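Local coordinates for increased sodium tolerance protein 1 (PDB 3GGY) that regulates recruitment of the ATPase VPS4 to the ESCRT-III complex in multivesicular-body sorting, the chain here being its ESCRT-III-like N-terminal domain, at residues Ser37-Ala42 against Lys178-Pro183; Ile67-Ile72 against Glu153-Lys158; Glu78-Arg83 against Glu107-Leu112. One frame throughout, in Å; residues are numbered along the deposited sequence.

Contact 1. Residues Ser37-Ala42 against Lys178-Pro183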
ATOM      1  N   SER A  37       1.585  16.805  -8.053  1.00 16.25           N
ATOM      2  CA  SER A  37       0.563  16.447  -9.027  1.00 15.83           C
ATOM      3  C   SER A  37      -0.671  17.324  -8.873  1.00 14.57           C
ATOM      4  O   SER A  37      -1.286  17.716  -9.863  1.00 14.57           O
ATOM      5  CB  SER A  37       0.172  14.976  -8.870  1.00 18.49           C
ATOM      6  OG  SER A  37       1.283  14.137  -9.138  1.00 22.37           O
ATOM      7  N   ARG A  38      -1.027  17.632  -7.629  1.00 13.76           N
ATOM      8  CA  ARG A  38      -2.183  18.475  -7.363  1.00 13.58           C
ATOM      9  C   ARG A  38      -1.945  19.879  -7.926  1.00 13.90           C
ATOM     10  O   ARG A  38      -2.843  20.477  -8.511  1.00 12.59           O
ATOM     11  CB  ARG A  38      -2.462  18.523  -5.857  1.00 14.44           C
ATOM     12  CG  ARG A  38      -3.083  17.224  -5.331  1.00 13.51           C
ATOM     13  CD  ARG A  38      -3.222  17.202  -3.815  1.00 17.21           C
ATOM     14  NE  ARG A  38      -3.919  15.993  -3.373  1.00 14.84           N
ATOM     15  CZ  ARG A  38      -5.241  15.880  -3.275  1.00 16.94           C
ATOM     16  NH1 ARG A  38      -6.025  16.908  -3.573  1.00 15.48           N
ATOM     17  NH2 ARG A  38      -5.782  14.727  -2.910  1.00 16.32           N
ATOM     18  N   ARG A  39      -0.728  20.389  -7.761  1.00 13.95           N
ATOM     19  CA  ARG A  39      -0.382  21.711  -8.286  1.00 15.62           C
ATOM     20  C   ARG A  39      -0.498  21.698  -9.801  1.00 15.87           C
ATOM     21  O   ARG A  39      -0.956  22.661 -10.412  1.00 15.14           O
ATOM     22  CB  ARG A  39       1.060  22.085  -7.947  1.00 17.11           C
ATOM     23  CG  ARG A  39       1.424  22.086  -6.483  1.00 22.38           C
ATOM     24  CD  ARG A  39       2.898  22.438  -6.337  1.00 27.36           C
ATOM     25  NE  ARG A  39       3.181  23.781  -6.841  1.00 32.36           N
ATOM     26  CZ  ARG A  39       4.389  24.216  -7.184  1.00 34.35           C
ATOM     27  NH1 ARG A  39       5.442  23.411  -7.087  1.00 33.95           N
ATOM     28  NH2 ARG A  39       4.547  25.460  -7.618  1.00 36.17           N
ATOM     29  N   GLN A  40      -0.060  20.601 -10.407  1.00 15.79           N
ATOM     30  CA  GLN A  40      -0.092  20.468 -11.855  1.00 16.94           C
ATOM     31  C   GLN A  40      -1.511  20.357 -12.402  1.00 15.90           C
ATOM     32  O   GLN A  40      -1.789  20.809 -13.513  1.00 16.47           O
ATOM     33  CB  GLN A  40       0.772  19.275 -12.271  1.00 19.85           C
ATOM     34  CG  GLN A  40       2.210  19.425 -11.775  1.00 24.78           C
ATOM     35  CD  GLN A  40       3.096  18.233 -12.083  1.00 29.67           C
ATOM     36  OE1 GLN A  40       2.725  17.085 -11.834  1.00 30.33           O
ATOM     37  NE2 GLN A  40       4.287  18.501 -12.613  1.00 31.82           N
ATOM     38  N   VAL A  41      -2.412  19.761 -11.624  1.00 13.84           N
ATOM     39  CA  VAL A  41      -3.805  19.657 -12.046  1.00 13.40           C
ATOM     40  C   VAL A  41      -4.369  21.077 -12.052  1.00 15.09           C
ATOM     41  O   VAL A  41      -5.101  21.462 -12.956  1.00 15.52           O
ATOM     42  CB  VAL A  41      -4.639  18.788 -11.071  1.00 12.69           C
ATOM     43  CG1 VAL A  41      -6.131  18.947 -11.362  1.00 14.57           C
ATOM     44  CG2 VAL A  41      -4.247  17.326 -11.215  1.00 13.50           C
ATOM     45  N   ALA A  42      -4.008  21.854 -11.036  1.00 14.03           N
ATOM     46  CA  ALA A  42      -4.479  23.229 -10.934  1.00 14.79           C
ATOM     47  C   ALA A  42      -4.022  24.031 -12.144  1.00 15.63           C
ATOM     48  O   ALA A  42      -4.781  24.830 -12.690  1.00 14.43           O
ATOM     49  CB  ALA A  42      -3.956  23.869  -9.650  1.00 15.00           C
ATOM     50  N   LYS A 178      -9.835  24.504  -4.285  1.00 14.40           N
ATOM     51  CA  LYS A 178      -9.801  25.260  -3.038  1.00 14.73           C
ATOM     52  C   LYS A 178      -8.362  25.499  -2.607  1.00 14.75           C
ATOM     53  O   LYS A 178      -7.983  26.619  -2.262  1.00 16.14           O
ATOM     54  CB  LYS A 178     -10.543  24.530  -1.919  1.00 14.74           C
ATOM     55  CG  LYS A 178     -10.579  25.354  -0.628  1.00 14.28           C
ATOM     56  CD  LYS A 178     -11.411  24.719   0.456  1.00 14.98           C
ATOM     57  CE  LYS A 178     -11.483  25.632   1.668  1.00 19.06           C
ATOM     58  NZ  LYS A 178     -12.328  25.053   2.739  1.00 19.75           N
ATOM     59  N   THR A 179      -7.554  24.446  -2.643  1.00 14.02           N
ATOM     60  CA  THR A 179      -6.160  24.557  -2.246  1.00 14.76           C
ATOM     61  C   THR A 179      -5.392  25.615  -3.027  1.00 15.28           C
ATOM     62  O   THR A 179      -4.627  26.389  -2.449  1.00 16.73           O
ATOM     63  CB  THR A 179      -5.419  23.207  -2.415  1.00 14.51           C
ATOM     64  OG1 THR A 179      -5.998  22.237  -1.538  1.00 17.02           O
ATOM     65  CG2 THR A 179      -3.941  23.357  -2.081  1.00 13.46           C
ATOM     66  N   TYR A 180      -5.612  25.659  -4.334  1.00 15.32           N
ATOM     67  CA  TYR A 180      -4.889  26.586  -5.190  1.00 15.86           C
ATOM     68  C   TYR A 180      -5.637  27.819  -5.682  1.00 15.99           C
ATOM     69  O   TYR A 180      -5.188  28.479  -6.619  1.00 14.81           O
ATOM     70  CB  TYR A 180      -4.324  25.808  -6.374  1.00 16.91           C
ATOM     71  CG  TYR A 180      -3.349  24.748  -5.927  1.00 20.37           C
ATOM     72  CD1 TYR A 180      -2.061  25.091  -5.520  1.00 20.12           C
ATOM     73  CD2 TYR A 180      -3.738  23.413  -5.829  1.00 21.79           C
ATOM     74  CE1 TYR A 180      -1.186  24.135  -5.021  1.00 21.89           C
ATOM     75  CE2 TYR A 180      -2.869  22.448  -5.328  1.00 22.25           C
ATOM     76  CZ  TYR A 180      -1.596  22.818  -4.924  1.00 21.16           C
ATOM     77  OH  TYR A 180      -0.742  21.877  -4.395  1.00 23.68           O
ATOM     78  N   ASP A 181      -6.754  28.142  -5.037  1.00 17.34           N
ATOM     79  CA  ASP A 181      -7.558  29.308  -5.408  1.00 17.27           C
ATOM     80  C   ASP A 181      -7.874  29.382  -6.897  1.00 16.62           C
ATOM     81  O   ASP A 181      -7.841  30.462  -7.486  1.00 17.85           O
ATOM     82  CB  ASP A 181      -6.845  30.601  -4.991  1.00 21.19           C
ATOM     83  CG  ASP A 181      -6.559  30.656  -3.508  1.00 21.76           C
ATOM     84  OD1 ASP A 181      -7.499  30.450  -2.715  1.00 25.05           O
ATOM     85  OD2 ASP A 181      -5.393  30.909  -3.137  1.00 26.45           O
ATOM     86  N   VAL A 182      -8.189  28.244  -7.506  1.00 14.86           N
ATOM     87  CA  VAL A 182      -8.512  28.212  -8.929  1.00 13.05           C
ATOM     88  C   VAL A 182      -9.820  28.956  -9.168  1.00 12.46           C
ATOM     89  O   VAL A 182     -10.814  28.700  -8.494  1.00 15.10           O
ATOM     90  CB  VAL A 182      -8.665  26.761  -9.429  1.00 12.25           C
ATOM     91  CG1 VAL A 182      -9.218  26.743 -10.851  1.00 12.16           C
ATOM     92  CG2 VAL A 182      -7.321  26.058  -9.375  1.00 12.72           C
ATOM     93  N   PRO A 183      -9.840  29.882 -10.139  1.00 14.53           N
ATOM     94  CA  PRO A 183     -11.068  30.636 -10.419  1.00 15.28           C
ATOM     95  C   PRO A 183     -12.278  29.738 -10.677  1.00 16.51           C
ATOM     96  O   PRO A 183     -12.167  28.674 -11.286  1.00 16.00           O
ATOM     97  CB  PRO A 183     -10.692  31.468 -11.646  1.00 15.24           C
ATOM     98  CG  PRO A 183      -9.227  31.671 -11.482  1.00 16.13           C
ATOM     99  CD  PRO A 183      -8.758  30.294 -11.047  1.00 14.28           C
TER
HETATM  100  O   HOH W   1      -5.263  19.866  -3.010  1.00 16.45           O

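Contact 2. Residues Ile67-Ile72 against Glu153-Lys158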
ATOM      1  N   ILE A  67      -0.565   5.269  -1.402  1.00  7.21           N
ATOM      2  CA  ILE A  67       0.132   5.786  -0.229  1.00  8.90           C
ATOM      3  C   ILE A  67      -0.522   5.212   1.029  1.00  8.52           C
ATOM      4  O   ILE A  67       0.165   4.860   1.982  1.00  9.79           O
ATOM      5  CB  ILE A  67       0.085   7.330  -0.189  1.00  9.51           C
ATOM      6  CG1 ILE A  67       1.018   7.896  -1.263  1.00 11.06           C
ATOM      7  CG2 ILE A  67       0.488   7.827   1.194  1.00 11.00           C
ATOM      8  CD1 ILE A  67       0.800   9.368  -1.550  1.00 13.36           C
ATOM      9  N   GLU A  68      -1.850   5.106   1.025  1.00  9.49           N
ATOM     10  CA  GLU A  68      -2.564   4.543   2.166  1.00 10.25           C
ATOM     11  C   GLU A  68      -2.129   3.088   2.354  1.00 10.07           C
ATOM     12  O   GLU A  68      -1.974   2.616   3.479  1.00  9.82           O
ATOM     13  CB  GLU A  68      -4.072   4.599   1.933  1.00 13.35           C
ATOM     14  CG  GLU A  68      -4.603   6.007   1.744  1.00 16.63           C
ATOM     15  CD  GLU A  68      -6.112   6.047   1.593  1.00 22.31           C
ATOM     16  OE1 GLU A  68      -6.651   5.265   0.779  1.00 25.46           O
ATOM     17  OE2 GLU A  68      -6.756   6.867   2.282  1.00 26.56           O
ATOM     18  N   LEU A  69      -1.944   2.371   1.247  1.00  8.82           N
ATOM     19  CA  LEU A  69      -1.509   0.977   1.329  1.00  7.58           C
ATOM     20  C   LEU A  69      -0.160   0.923   2.028  1.00  8.36           C
ATOM     21  O   LEU A  69       0.044   0.124   2.940  1.00  7.96           O
ATOM     22  CB  LEU A  69      -1.384   0.357  -0.073  1.00  8.39           C
ATOM     23  CG  LEU A  69      -0.726  -1.029  -0.196  1.00  6.95           C
ATOM     24  CD1 LEU A  69      -1.560  -2.078   0.528  1.00 10.63           C
ATOM     25  CD2 LEU A  69      -0.577  -1.396  -1.684  1.00  8.63           C
ATOM     26  N   LEU A  70       0.764   1.779   1.602  1.00  7.08           N
ATOM     27  CA  LEU A  70       2.097   1.817   2.203  1.00  9.01           C
ATOM     28  C   LEU A  70       2.040   2.098   3.702  1.00  7.91           C
ATOM     29  O   LEU A  70       2.818   1.533   4.465  1.00  8.59           O
ATOM     30  CB  LEU A  70       2.965   2.876   1.515  1.00  8.91           C
ATOM     31  CG  LEU A  70       3.222   2.674   0.020  1.00 12.64           C
ATOM     32  CD1 LEU A  70       4.156   3.777  -0.491  1.00 13.46           C
ATOM     33  CD2 LEU A  70       3.848   1.310  -0.219  1.00 15.50           C
ATOM     34  N   GLU A  71       1.126   2.969   4.123  1.00  9.80           N
ATOM     35  CA  GLU A  71       0.999   3.294   5.542  1.00  8.49           C
ATOM     36  C   GLU A  71       0.565   2.062   6.330  1.00  9.71           C
ATOM     37  O   GLU A  71       1.082   1.790   7.415  1.00 11.66           O
ATOM     38  CB  GLU A  71      -0.018   4.420   5.737  1.00 12.01           C
ATOM     39  CG  GLU A  71       0.338   5.685   4.965  1.00 15.05           C
ATOM     40  CD  GLU A  71      -0.714   6.774   5.084  1.00 19.55           C
ATOM     41  OE1 GLU A  71      -1.917   6.440   5.116  1.00 21.34           O
ATOM     42  OE2 GLU A  71      -0.334   7.965   5.126  1.00 21.36           O
ATOM     43  N   ILE A  72      -0.379   1.313   5.776  1.00  9.11           N
ATOM     44  CA  ILE A  72      -0.866   0.113   6.438  1.00  9.42           C
ATOM     45  C   ILE A  72       0.233  -0.955   6.487  1.00  8.76           C
ATOM     46  O   ILE A  72       0.438  -1.613   7.511  1.00  8.32           O
ATOM     47  CB  ILE A  72      -2.104  -0.449   5.706  1.00 10.21           C
ATOM     48  CG1 ILE A  72      -3.220   0.597   5.704  1.00 12.14           C
ATOM     49  CG2 ILE A  72      -2.560  -1.743   6.373  1.00 10.55           C
ATOM     50  CD1 ILE A  72      -4.360   0.292   4.747  1.00 11.91           C
ATOM     51  N   GLU A 153      -9.694  -7.601   3.171  1.00 18.13           N
ATOM     52  CA  GLU A 153     -10.358  -6.990   2.036  1.00 20.60           C
ATOM     53  C   GLU A 153      -9.766  -5.607   1.746  1.00 19.04           C
ATOM     54  O   GLU A 153      -9.603  -5.233   0.589  1.00 19.68           O
ATOM     55  CB  GLU A 153     -11.856  -6.867   2.314  1.00 24.46           C
ATOM     56  CG  GLU A 153     -12.681  -6.552   1.085  1.00 31.31           C
ATOM     57  CD  GLU A 153     -12.575  -7.637   0.035  1.00 35.31           C
ATOM     58  OE1 GLU A 153     -12.815  -8.814   0.376  1.00 39.19           O
ATOM     59  OE2 GLU A 153     -12.253  -7.315  -1.129  1.00 38.61           O
ATOM     60  N   LYS A 154      -9.430  -4.865   2.798  1.00 19.40           N
ATOM     61  CA  LYS A 154      -8.866  -3.521   2.642  1.00 18.78           C
ATOM     62  C   LYS A 154      -7.575  -3.557   1.825  1.00 18.64           C
ATOM     63  O   LYS A 154      -7.347  -2.704   0.966  1.00 18.29           O
ATOM     64  CB  LYS A 154      -8.601  -2.880   4.012  1.00 22.07           C
ATOM     65  CG  LYS A 154      -7.527  -3.557   4.851  1.00 25.36           C
ATOM     66  CD  LYS A 154      -7.225  -2.740   6.105  1.00 28.25           C
ATOM     67  CE  LYS A 154      -6.100  -3.355   6.933  1.00 27.29           C
ATOM     68  NZ  LYS A 154      -5.831  -2.544   8.165  1.00 30.32           N
ATOM     69  N   ILE A 155      -6.736  -4.554   2.090  1.00 15.61           N
ATOM     70  CA  ILE A 155      -5.475  -4.701   1.366  1.00 12.73           C
ATOM     71  C   ILE A 155      -5.735  -5.089  -0.096  1.00 13.18           C
ATOM     72  O   ILE A 155      -5.110  -4.564  -1.013  1.00 12.18           O
ATOM     73  CB  ILE A 155      -4.580  -5.775   2.032  1.00 12.01           C
ATOM     74  CG1 ILE A 155      -4.104  -5.284   3.406  1.00 13.37           C
ATOM     75  CG2 ILE A 155      -3.397  -6.108   1.131  1.00 11.26           C
ATOM     76  CD1 ILE A 155      -3.173  -4.074   3.355  1.00 14.25           C
ATOM     77  N   ILE A 156      -6.666  -6.006  -0.317  1.00 12.77           N
ATOM     78  CA  ILE A 156      -6.963  -6.415  -1.683  1.00 12.53           C
ATOM     79  C   ILE A 156      -7.476  -5.221  -2.501  1.00 13.55           C
ATOM     80  O   ILE A 156      -7.125  -5.056  -3.666  1.00 14.88           O
ATOM     81  CB  ILE A 156      -8.012  -7.539  -1.695  1.00 14.48           C
ATOM     82  CG1 ILE A 156      -7.421  -8.792  -1.045  1.00 18.64           C
ATOM     83  CG2 ILE A 156      -8.453  -7.828  -3.125  1.00 15.90           C
ATOM     84  CD1 ILE A 156      -8.411  -9.910  -0.836  1.00 18.74           C
ATOM     85  N   LYS A 157      -8.280  -4.377  -1.866  1.00 14.19           N
ATOM     86  CA  LYS A 157      -8.856  -3.210  -2.524  1.00 15.88           C
ATOM     87  C   LYS A 157      -7.851  -2.104  -2.814  1.00 14.85           C
ATOM     88  O   LYS A 157      -7.951  -1.420  -3.828  1.00 15.77           O
ATOM     89  CB  LYS A 157      -9.997  -2.645  -1.674  1.00 19.11           C
ATOM     90  CG  LYS A 157     -11.146  -3.622  -1.456  1.00 25.63           C
ATOM     91  CD  LYS A 157     -11.793  -4.030  -2.773  1.00 30.70           C
ATOM     92  CE  LYS A 157     -12.396  -2.834  -3.498  1.00 32.96           C
ATOM     93  NZ  LYS A 157     -13.004  -3.223  -4.801  1.00 36.93           N
ATOM     94  N   LYS A 158      -6.886  -1.921  -1.925  1.00 13.92           N
ATOM     95  CA  LYS A 158      -5.896  -0.883  -2.141  1.00 14.05           C
ATOM     96  C   LYS A 158      -4.841  -1.335  -3.142  1.00 14.18           C
ATOM     97  O   LYS A 158      -4.178  -0.507  -3.757  1.00 16.69           O
ATOM     98  CB  LYS A 158      -5.257  -0.479  -0.813  1.00 13.36           C
ATOM     99  CG  LYS A 158      -6.271   0.091   0.172  1.00 17.68           C
ATOM    100  CD  LYS A 158      -5.606   0.847   1.305  1.00 20.08           C
ATOM    101  CE  LYS A 158      -6.650   1.443   2.235  1.00 21.88           C
ATOM    102  NZ  LYS A 158      -7.587   2.354   1.519  1.00 25.70           N
TER

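Contact 3. Residues Glu78-Arg83 against Glu107-Leu112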
ATOM      1  N   GLU A  78       5.809  -3.156  11.556  1.00 14.87           N
ATOM      2  CA  GLU A  78       6.146  -2.809  12.932  1.00 18.87           C
ATOM      3  C   GLU A  78       5.562  -3.834  13.894  1.00 19.83           C
ATOM      4  O   GLU A  78       6.197  -4.196  14.889  1.00 19.67           O
ATOM      5  CB  GLU A  78       5.641  -1.399  13.250  1.00 19.64           C
ATOM      6  CG  GLU A  78       6.237  -0.356  12.315  1.00 24.00           C
ATOM      7  CD  GLU A  78       5.769   1.052  12.610  1.00 28.17           C
ATOM      8  OE1 GLU A  78       4.553   1.245  12.808  1.00 31.26           O
ATOM      9  OE2 GLU A  78       6.617   1.970  12.630  1.00 32.85           O
ATOM     10  N   LEU A  79       4.364  -4.316  13.581  1.00 19.80           N
ATOM     11  CA  LEU A  79       3.699  -5.317  14.409  1.00 18.92           C
ATOM     12  C   LEU A  79       4.540  -6.585  14.461  1.00 20.43           C
ATOM     13  O   LEU A  79       4.852  -7.097  15.542  1.00 20.79           O
ATOM     14  CB  LEU A  79       2.310  -5.627  13.841  1.00 19.40           C
ATOM     15  CG  LEU A  79       1.466  -6.690  14.553  1.00 19.24           C
ATOM     16  CD1 LEU A  79       0.017  -6.540  14.134  1.00 20.97           C
ATOM     17  CD2 LEU A  79       1.975  -8.087  14.228  1.00 21.44           C
ATOM     18  N   LEU A  80       4.912  -7.091  13.289  1.00 18.77           N
ATOM     19  CA  LEU A  80       5.721  -8.298  13.197  1.00 19.47           C
ATOM     20  C   LEU A  80       7.089  -8.111  13.847  1.00 20.17           C
ATOM     21  O   LEU A  80       7.633  -9.042  14.442  1.00 19.69           O
ATOM     22  CB  LEU A  80       5.909  -8.697  11.731  1.00 19.60           C
ATOM     23  CG  LEU A  80       4.643  -9.124  10.989  1.00 19.57           C
ATOM     24  CD1 LEU A  80       4.979  -9.423   9.531  1.00 18.21           C
ATOM     25  CD2 LEU A  80       4.051 -10.353  11.665  1.00 19.48           C
ATOM     26  N   LEU A  81       7.644  -6.911  13.726  1.00 19.37           N
ATOM     27  CA  LEU A  81       8.956  -6.632  14.297  1.00 20.62           C
ATOM     28  C   LEU A  81       8.940  -6.775  15.810  1.00 22.29           C
ATOM     29  O   LEU A  81       9.893  -7.283  16.404  1.00 23.05           O
ATOM     30  CB  LEU A  81       9.412  -5.219  13.932  1.00 21.18           C
ATOM     31  CG  LEU A  81      10.787  -4.817  14.481  1.00 22.07           C
ATOM     32  CD1 LEU A  81      11.850  -5.771  13.952  1.00 21.87           C
ATOM     33  CD2 LEU A  81      11.107  -3.383  14.074  1.00 21.50           C
ATOM     34  N   ALA A  82       7.852  -6.331  16.428  1.00 23.57           N
ATOM     35  CA  ALA A  82       7.715  -6.402  17.878  1.00 27.58           C
ATOM     36  C   ALA A  82       7.412  -7.811  18.382  1.00 29.16           C
ATOM     37  O   ALA A  82       7.593  -8.103  19.567  1.00 29.96           O
ATOM     38  CB  ALA A  82       6.629  -5.443  18.341  1.00 27.10           C
ATOM     39  N   ARG A  83       6.961  -8.682  17.484  1.00 29.07           N
ATOM     40  CA  ARG A  83       6.619 -10.054  17.848  1.00 30.73           C
ATOM     41  C   ARG A  83       7.511 -11.080  17.150  1.00 30.68           C
ATOM     42  O   ARG A  83       7.135 -12.246  17.012  1.00 30.00           O
ATOM     43  CB  ARG A  83       5.153 -10.332  17.494  1.00 32.66           C
ATOM     44  CG  ARG A  83       4.164  -9.326  18.075  1.00 35.70           C
ATOM     45  CD  ARG A  83       2.743  -9.615  17.613  1.00 40.01           C
ATOM     46  NE  ARG A  83       1.767  -8.654  18.131  1.00 42.72           N
ATOM     47  CZ  ARG A  83       1.256  -8.679  19.359  1.00 43.87           C
ATOM     48  NH1 ARG A  83       1.617  -9.622  20.221  1.00 43.46           N
ATOM     49  NH2 ARG A  83       0.372  -7.760  19.726  1.00 46.12           N
ATOM     50  N   GLU A 107      -2.691 -11.970   9.852  1.00 12.23           N
ATOM     51  CA  GLU A 107      -3.097 -10.893   8.967  1.00 14.09           C
ATOM     52  C   GLU A 107      -1.911 -10.080   8.448  1.00 13.73           C
ATOM     53  O   GLU A 107      -1.832  -9.768   7.261  1.00 11.66           O
ATOM     54  CB  GLU A 107      -4.052  -9.983   9.734  1.00 19.10           C
ATOM     55  CG  GLU A 107      -4.613  -8.831   8.952  1.00 21.07           C
ATOM     56  CD  GLU A 107      -5.521  -7.978   9.807  1.00 24.24           C
ATOM     57  OE1 GLU A 107      -6.432  -8.545  10.453  1.00 27.36           O
ATOM     58  OE2 GLU A 107      -5.329  -6.748   9.833  1.00 23.46           O
ATOM     59  N   ALA A 108      -0.995  -9.736   9.346  1.00 12.89           N
ATOM     60  CA  ALA A 108       0.166  -8.940   8.974  1.00 13.01           C
ATOM     61  C   ALA A 108       1.096  -9.608   7.961  1.00 12.44           C
ATOM     62  O   ALA A 108       1.464  -8.997   6.958  1.00 11.59           O
ATOM     63  CB  ALA A 108       0.954  -8.558  10.225  1.00 13.51           C
ATOM     64  N   ILE A 109       1.477 -10.856   8.216  1.00 11.85           N
ATOM     65  CA  ILE A 109       2.386 -11.554   7.315  1.00 11.15           C
ATOM     66  C   ILE A 109       1.736 -11.840   5.961  1.00  8.83           C
ATOM     67  O   ILE A 109       2.376 -11.705   4.919  1.00 10.26           O
ATOM     68  CB  ILE A 109       2.892 -12.873   7.939  1.00 13.91           C
ATOM     69  CG1 ILE A 109       4.018 -13.453   7.085  1.00 17.36           C
ATOM     70  CG2 ILE A 109       1.745 -13.862   8.075  1.00 16.60           C
ATOM     71  CD1 ILE A 109       5.271 -12.577   7.055  1.00 22.22           C
ATOM     72  N   ARG A 110       0.462 -12.227   5.971  1.00  9.30           N
ATOM     73  CA  ARG A 110      -0.236 -12.502   4.721  1.00  9.08           C
ATOM     74  C   ARG A 110      -0.349 -11.241   3.868  1.00  9.43           C
ATOM     75  O   ARG A 110      -0.151 -11.290   2.658  1.00  8.64           O
ATOM     76  CB  ARG A 110      -1.632 -13.060   5.000  1.00  9.37           C
ATOM     77  CG  ARG A 110      -1.613 -14.484   5.528  1.00  9.22           C
ATOM     78  CD  ARG A 110      -3.008 -14.953   5.892  1.00  9.09           C
ATOM     79  NE  ARG A 110      -2.956 -16.310   6.423  1.00 10.14           N
ATOM     80  CZ  ARG A 110      -2.934 -17.406   5.674  1.00 12.12           C
ATOM     81  NH1 ARG A 110      -2.978 -17.314   4.353  1.00 10.77           N
ATOM     82  NH2 ARG A 110      -2.823 -18.597   6.250  1.00 13.49           N
ATOM     83  N   SER A 111      -0.655 -10.111   4.501  1.00  9.66           N
ATOM     84  CA  SER A 111      -0.791  -8.864   3.763  1.00  8.17           C
ATOM     85  C   SER A 111       0.516  -8.418   3.119  1.00  8.34           C
ATOM     86  O   SER A 111       0.525  -7.931   1.989  1.00  7.83           O
ATOM     87  CB  SER A 111      -1.325  -7.757   4.681  1.00  8.71           C
ATOM     88  OG  SER A 111      -2.647  -8.064   5.118  1.00  9.84           O
ATOM     89  N   LEU A 112       1.621  -8.581   3.836  1.00  7.08           N
ATOM     90  CA  LEU A 112       2.920  -8.177   3.310  1.00  8.30           C
ATOM     91  C   LEU A 112       3.344  -9.043   2.133  1.00  7.21           C
ATOM     92  O   LEU A 112       3.900  -8.548   1.154  1.00  8.01           O
ATOM     93  CB  LEU A 112       3.960  -8.228   4.426  1.00  9.46           C
ATOM     94  CG  LEU A 112       3.766  -7.094   5.436  1.00  9.34           C
ATOM     95  CD1 LEU A 112       4.588  -7.369   6.690  1.00 10.19           C
ATOM     96  CD2 LEU A 112       4.174  -5.770   4.804  1.00 10.45           C
TER

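Contact 1. Residues Ser37-Ala42 against Lys178-Pro183
A Schellman motif that ends helix 166-179 turns Y180 and V182 onto helix 8-46, where A42 meets both and R39 meets Y180. D181 is its C-prime residue, with positive phi (50°); V182 N pairs with A177 O, and D181 N makes a weak bond to K178 O. A42 CB points at the turn and meets two side chains, lying 3.8 Å from Y180 CB and 4.0 Å from V182 CG2. R39 CA stands over one face of the tyrosine ring in a CH-pi contact, 4.1 Å from the Y180 ring centroid and 25° off the normal, displaced toward the rim. T179 CG2 lies against the opposite face, also near the rim. The ring is thus held between its own preceding residue and the surface of a long helix.

The two long helices 8-46 and 50-82 form the hairpin expected of an ESCRT-III-like fold, and this contact brings the end of a later helix back to the hairpin's first arm. At the phenol end, R39 CG approaches Y180 OH to 3.0 Å, an unusually tight contact and not a hydrogen bond, so the exact spacing should carry little weight; the R39 chain crosses the tyrosine at about a right angle. R38 contributes near its backbone: its O lies 3.7 Å from Y180 CE2, and its CB is 4.0 Å from the same atom. Its chain then leads away from the tyrosine, extended from CG to NE, and the guanidinium has other partners. R38 NH2 forms a salt bridge with D64 of helix 50-82, while NH1 donates to a water 3.1 Å away that is also hydrogen-bonded to T179 OG1.

Contact 2. Residues Ile67-Ile72 against Glu153-Lys158
K158 and L69 meet CB to CB at 4.0 Å, and from there the lysine chain can be followed across segment 67-72 of helix 50-82. CG carries the chain on to the next methylene, K158 CD, which comes 3.7 Å from I72 CD1 and also lies near the backbone N of L69. K158 CE then packs 3.6 Å from I72 CD1 and reaches the neighbourhood of E68 CB. A bend at the last torsion (chi4 -58°) places NZ beside the glutamate, where it donates to E68 OE1 at 3.1 Å in a salt bridge. The ammonium meets that oxygen from above the carboxylate, 56° out of its plane. The lysine and glutamate chains cross at about a right angle. One residue therefore supplies both an aliphatic stem against L69 and I72 and a charged tip.

I155 makes the deeper packing. Its CD1 is 3.8 Å from L69 CD1 and 3.9 Å from I72 CG2, so one methyl group touches both residues. Its chain crosses L69 at about a right angle but slides past I72 in the opposite direction. K154, extended beyond CG, brings NZ to 3.8 Å from I72 CG2; this approach to a methyl group is packing and not a polar bond.

The axes of the two short segments approach to 9.9 Å at 143° between their N-to-C directions, an inclined antiparallel arrangement. Helix 153-159 lies against the second long helix, 50-82, with Y76 of that helix touching both K154 and I155. L70 of helix 50-82 packs on L23 and Q27 of helix 8-46. I155 of helix 153-159 packs on S111 and Y114 of helix 105-115.

Contact 3. Residues Glu78-Arg83 against Glu107-Leu112
The short helical segments 78-82 and 107-112 run at 128° between their N-to-C directions, their axes approaching to 9.8 Å, and L80 and A108 have the nearest CA pair at 7.0 Å. L80 carries the contact. Its CG lies anti to the carbonyl carbon (chi1 -66°) and 3.8 Å from A108 CB, with CD2 close to the same methyl. The other branch goes further: L80 CD1 meets L112 CD1 tip to tip at 3.5 Å and touches I109 CD1 at 4.0 Å. L79 adds a looser touch, its CD2 being 4.2 Å from A108 CB. An alanine in place of L80 would probably open a gap between the helices, leaving L112 CD1 and I109 CD1 without the methyl they pack on.

Within helix 105-115, E107 O accepts from both S111 N and S111 OG, which arrive from opposite faces of its plane. The hydroxyl bond, 2.9 Å from S111 OG to E107 O, ties that side chain back to its own helix.

Helix 8-46 reaches L80 through L16, while M132 meets I109 and L128 meets L112, both from helix 125-135. With apolar side chains alone joining the segments and four of the five touching residues buried, this is hydrophobic core packing of a helical bundle, consistent with the ESCRT-III-like fold.

In the fold
Contacts 2 and 3 share helix 50-82 and have centres about 14 Å apart. They touch directly, I155 CG1 packing 3.6 Å from S111 OG, which makes them neighbouring parts of one helical bundle. Contact 1 stands apart and touches neither: its centre is about 26 Å from that of contact 2 and about 38 Å from that of contact 3, with nearest atoms about 8 Å and 23 Å away. Contacts 1 and 3 lie on opposite sides of the chain's centre, whereas the centre of contact 2 is only about 4 Å from it. In sequence, contact 1 spans the other two, and contact 2 in turn spans contact 3. Helix 50-82 thus receives later helices at successive places, while contact 1 returns the chain to helix 8-46.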